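Local coordinates for protein polysaccharide deacetylase (PDB 4WCJ) that binds zinc and, as the IcaB of its organism and a family 4 carbohydrate esterase, probably de-N-acetylates poly-beta-1,6-N-acetyl-D-glucosamine, at residues F173-A187 / F210-F224. Residues are numbered along the deposited sequence; the frame is centred on the assembly and turned at random.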
# COMPACT_ATOMS: atom_id res chain seq x y z
N PHE A 173 -1.36 17.67 5.24
CA PHE A 173 0.10 17.66 5.26
C PHE A 173 0.71 18.35 4.04
O PHE A 173 1.94 18.47 3.94
CB PHE A 173 0.64 16.23 5.41
CG PHE A 173 0.24 15.30 4.30
CD1 PHE A 173 1.01 15.19 3.15
CD2 PHE A 173 -0.87 14.49 4.43
CE1 PHE A 173 0.65 14.32 2.14
CE2 PHE A 173 -1.23 13.60 3.42
CZ PHE A 173 -0.46 13.53 2.27
N LEU A 174 -0.13 18.81 3.12
CA LEU A 174 0.35 19.56 1.96
C LEU A 174 -0.03 21.03 2.03
O LEU A 174 0.25 21.80 1.11
CB LEU A 174 -0.17 18.95 0.66
CG LEU A 174 0.24 17.51 0.36
CD1 LEU A 174 -0.31 17.05 -0.98
CD2 LEU A 174 1.76 17.34 0.40
N LEU A 175 -0.68 21.42 3.13
CA LEU A 175 -1.01 22.82 3.39
C LEU A 175 0.28 23.62 3.57
O LEU A 175 1.30 23.07 3.98
CB LEU A 175 -1.90 22.94 4.63
CG LEU A 175 -3.32 22.38 4.48
CD1 LEU A 175 -4.12 22.60 5.75
CD2 LEU A 175 -4.00 23.02 3.29
N PRO A 176 0.23 24.93 3.27
CA PRO A 176 1.44 25.75 3.41
C PRO A 176 1.99 25.77 4.84
O PRO A 176 1.21 25.78 5.79
CB PRO A 176 0.95 27.15 3.01
CG PRO A 176 -0.29 26.92 2.20
CD PRO A 176 -0.92 25.70 2.78
N GLY A 177 3.31 25.78 4.97
CA GLY A 177 3.94 25.87 6.27
C GLY A 177 3.79 24.61 7.10
O GLY A 177 3.92 24.66 8.32
N ARG A 178 3.51 23.49 6.44
CA ARG A 178 3.27 22.24 7.15
C ARG A 178 4.40 21.22 6.96
O ARG A 178 4.28 20.08 7.40
CB ARG A 178 1.95 21.62 6.70
CG ARG A 178 0.78 21.82 7.66
CD ARG A 178 0.20 23.22 7.59
NE ARG A 178 -1.06 23.31 8.32
CZ ARG A 178 -1.87 24.37 8.32
NH1 ARG A 178 -2.99 24.34 9.02
NH2 ARG A 178 -1.55 25.45 7.62
N GLU A 179 5.49 21.62 6.31
CA GLU A 179 6.59 20.68 6.03
C GLU A 179 7.26 20.18 7.30
O GLU A 179 7.72 19.04 7.37
CB GLU A 179 7.63 21.30 5.09
CG GLU A 179 7.85 22.79 5.27
CD GLU A 179 6.94 23.61 4.38
OE1 GLU A 179 5.82 23.93 4.82
OE2 GLU A 179 7.35 23.95 3.25
N ARG A 180 7.30 21.04 8.32
CA ARG A 180 7.83 20.65 9.63
C ARG A 180 6.94 19.58 10.27
O ARG A 180 7.43 18.55 10.73
CB ARG A 180 7.94 21.87 10.54
CG ARG A 180 8.33 21.59 11.98
CD ARG A 180 8.38 22.90 12.76
NE ARG A 180 8.61 22.72 14.19
CZ ARG A 180 8.73 23.72 15.05
NH1 ARG A 180 8.94 23.48 16.34
NH2 ARG A 180 8.65 24.98 14.62
N LEU A 181 5.64 19.85 10.30
CA LEU A 181 4.66 18.92 10.86
C LEU A 181 4.73 17.57 10.16
O LEU A 181 4.60 16.52 10.81
CB LEU A 181 3.24 19.50 10.74
CG LEU A 181 2.08 18.56 11.04
CD1 LEU A 181 2.09 18.11 12.50
CD2 LEU A 181 0.73 19.17 10.68
N PHE A 182 4.94 17.59 8.85
CA PHE A 182 5.02 16.34 8.10
C PHE A 182 6.26 15.55 8.47
O PHE A 182 6.23 14.32 8.55
CB PHE A 182 5.01 16.60 6.59
CG PHE A 182 5.11 15.35 5.77
CD1 PHE A 182 4.00 14.54 5.58
CD2 PHE A 182 6.32 14.97 5.20
CE1 PHE A 182 4.09 13.38 4.84
CE2 PHE A 182 6.41 13.82 4.45
CZ PHE A 182 5.30 13.01 4.27
N ALA A 183 7.36 16.27 8.67
CA ALA A 183 8.62 15.63 9.03
C ALA A 183 8.52 14.98 10.40
O ALA A 183 8.98 13.86 10.60
CB ALA A 183 9.76 16.63 8.99
N GLU A 184 7.90 15.70 11.34
CA GLU A 184 7.80 15.22 12.72
C GLU A 184 6.88 14.01 12.81
O GLU A 184 7.17 13.04 13.50
CB GLU A 184 7.32 16.34 13.64
CG GLU A 184 8.45 17.28 14.08
CD GLU A 184 7.98 18.69 14.40
OE1 GLU A 184 6.80 19.01 14.12
OE2 GLU A 184 8.80 19.47 14.93
N ASP A 185 5.77 14.08 12.08
CA ASP A 185 4.81 12.98 12.03
C ASP A 185 5.43 11.73 11.43
O ASP A 185 5.23 10.62 11.93
CB ASP A 185 3.59 13.41 11.21
CG ASP A 185 2.55 12.32 11.11
OD1 ASP A 185 2.64 11.50 10.17
OD2 ASP A 185 1.63 12.30 11.96
N THR A 186 6.19 11.91 10.36
CA THR A 186 6.86 10.79 9.70
C THR A 186 7.88 10.14 10.62
O THR A 186 7.96 8.91 10.68
CB THR A 186 7.54 11.24 8.38
OG1 THR A 186 6.57 11.84 7.52
CG2 THR A 186 8.15 10.04 7.67
N ALA A 187 8.64 10.95 11.35
CA ALA A 187 9.64 10.42 12.27
C ALA A 187 8.96 9.67 13.41
O ALA A 187 9.45 8.65 13.88
CB ALA A 187 10.53 11.52 12.81
N PHE A 210 -0.84 11.41 -3.27
CA PHE A 210 0.16 12.28 -3.89
C PHE A 210 0.97 13.11 -2.92
O PHE A 210 0.54 13.38 -1.80
CB PHE A 210 -0.52 13.20 -4.91
CG PHE A 210 -1.28 12.44 -5.95
CD1 PHE A 210 -0.62 11.87 -7.02
CD2 PHE A 210 -2.65 12.22 -5.80
CE1 PHE A 210 -1.31 11.13 -7.97
CE2 PHE A 210 -3.34 11.48 -6.74
CZ PHE A 210 -2.68 10.94 -7.82
N GLY A 211 2.16 13.51 -3.35
CA GLY A 211 3.03 14.34 -2.54
C GLY A 211 3.61 15.47 -3.36
O GLY A 211 3.18 15.73 -4.48
N THR A 212 4.58 16.16 -2.77
CA THR A 212 5.31 17.24 -3.42
C THR A 212 6.80 16.89 -3.42
O THR A 212 7.21 15.95 -2.73
CB THR A 212 5.09 18.60 -2.71
OG1 THR A 212 5.55 18.52 -1.36
CG2 THR A 212 3.63 19.00 -2.73
N PRO A 213 7.62 17.61 -4.20
CA PRO A 213 9.06 17.40 -4.07
C PRO A 213 9.56 17.65 -2.65
O PRO A 213 10.54 17.04 -2.22
CB PRO A 213 9.65 18.42 -5.05
CG PRO A 213 8.61 18.54 -6.09
CD PRO A 213 7.30 18.44 -5.38
N THR A 214 8.87 18.54 -1.93
CA THR A 214 9.27 18.86 -0.57
C THR A 214 9.03 17.66 0.33
O THR A 214 9.91 17.26 1.10
CB THR A 214 8.53 20.09 -0.02
OG1 THR A 214 8.91 21.25 -0.78
CG2 THR A 214 8.88 20.32 1.44
N THR A 215 7.85 17.05 0.22
CA THR A 215 7.54 15.88 1.04
C THR A 215 8.35 14.66 0.58
O THR A 215 8.78 13.85 1.41
CB THR A 215 6.02 15.53 1.07
OG1 THR A 215 5.56 15.16 -0.23
CG2 THR A 215 5.22 16.70 1.60
N ASP A 216 8.58 14.54 -0.73
CA ASP A 216 9.42 13.46 -1.26
C ASP A 216 10.81 13.49 -0.63
O ASP A 216 11.38 12.44 -0.29
CB ASP A 216 9.59 13.57 -2.78
CG ASP A 216 8.34 13.22 -3.54
OD1 ASP A 216 7.44 12.55 -2.97
OD2 ASP A 216 8.26 13.60 -4.72
N GLU A 217 11.34 14.69 -0.47
CA GLU A 217 12.69 14.86 0.05
C GLU A 217 12.74 14.53 1.54
O GLU A 217 13.70 13.93 2.01
CB GLU A 217 13.18 16.30 -0.20
CG GLU A 217 14.51 16.63 0.45
CD GLU A 217 15.67 15.85 -0.14
OE1 GLU A 217 15.47 15.13 -1.14
OE2 GLU A 217 16.79 15.98 0.40
N ILE A 218 11.70 14.91 2.27
CA ILE A 218 11.63 14.57 3.68
C ILE A 218 11.66 13.05 3.83
O ILE A 218 12.43 12.50 4.63
CB ILE A 218 10.37 15.16 4.33
CG1 ILE A 218 10.52 16.68 4.44
CG2 ILE A 218 10.14 14.54 5.70
CD1 ILE A 218 9.23 17.38 4.84
N LEU A 219 10.85 12.36 3.03
CA LEU A 219 10.87 10.90 3.05
C LEU A 219 12.25 10.33 2.70
O LEU A 219 12.72 9.38 3.33
CB LEU A 219 9.83 10.34 2.08
CG LEU A 219 8.38 10.69 2.43
CD1 LEU A 219 7.42 10.17 1.37
CD2 LEU A 219 8.02 10.17 3.82
N ARG A 220 12.92 10.92 1.71
CA ARG A 220 14.22 10.40 1.30
C ARG A 220 15.21 10.53 2.44
O ARG A 220 15.93 9.57 2.77
CB ARG A 220 14.75 11.13 0.07
CG ARG A 220 15.98 10.48 -0.55
CD ARG A 220 16.68 11.40 -1.54
NE ARG A 220 17.23 12.59 -0.88
CZ ARG A 220 18.42 12.64 -0.29
NH1 ARG A 220 19.21 11.56 -0.28
NH2 ARG A 220 18.83 13.76 0.28
N THR A 221 15.25 11.71 3.06
CA THR A 221 16.22 11.96 4.13
C THR A 221 15.89 11.14 5.37
O THR A 221 16.77 10.90 6.20
CB THR A 221 16.30 13.45 4.50
OG1 THR A 221 15.08 13.87 5.14
CG2 THR A 221 16.53 14.30 3.27
N GLN A 222 14.64 10.71 5.51
CA GLN A 222 14.27 9.86 6.63
C GLN A 222 14.40 8.38 6.29
O GLN A 222 13.94 7.52 7.04
CB GLN A 222 12.86 10.18 7.11
CG GLN A 222 12.81 11.47 7.89
CD GLN A 222 11.51 11.65 8.64
OE1 GLN A 222 10.89 10.67 9.06
NE2 GLN A 222 11.10 12.90 8.82
N GLY A 223 15.02 8.09 5.15
CA GLY A 223 15.46 6.74 4.85
C GLY A 223 14.53 5.83 4.07
O GLY A 223 14.82 4.64 3.93
N PHE A 224 13.42 6.35 3.56
CA PHE A 224 12.49 5.52 2.80
C PHE A 224 13.07 5.13 1.44
O PHE A 224 13.70 5.95 0.75
CB PHE A 224 11.14 6.23 2.66
CG PHE A 224 10.36 6.25 3.94
CD1 PHE A 224 9.57 5.17 4.29
CD2 PHE A 224 10.47 7.32 4.82
CE1 PHE A 224 8.87 5.15 5.48
CE2 PHE A 224 9.76 7.32 6.01
CZ PHE A 224 8.96 6.23 6.34
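The F182 ring, carried by helix 179-187, has T215 of the other helix over one face in a CH-pi contact, its CB 4.2 Å from the ring centroid, while T186 OG1 of its own helix covers the opposite face. I218 CD1 meets the ring edge, 3.8 Å from F182 CD2, and L219 CD2 approaches F182 CZ obliquely. F182 is sent across by a chi1 of 179°, which sets CG opposite its own backbone N. T186 OG1 is held over the ring by its bond to F182 O. The amide of Q222 reaches back on an extended chain, and NE2 donates to A183 O at 2.9 Å, with A183 O close to the plane of the Q222 side-chain amide. That carbonyl also accepts from A187 N on its other face, so the helical bond is kept. I218 CG2 packs on A183 CA, and T186 CG2 touches F224. At the N-terminal end L174 CD2 rests 3.7 Å from T215 CG2, beside the T212–T215 capping box; T215 OG1 also bonds Y206. The axes of segments 179-187 and 213-221 run 32° apart, as neighbouring outer helices of the beta/alpha barrel of family 4 carbohydrate esterases, with the F173 side chain about 9 Å from the bound zinc ion.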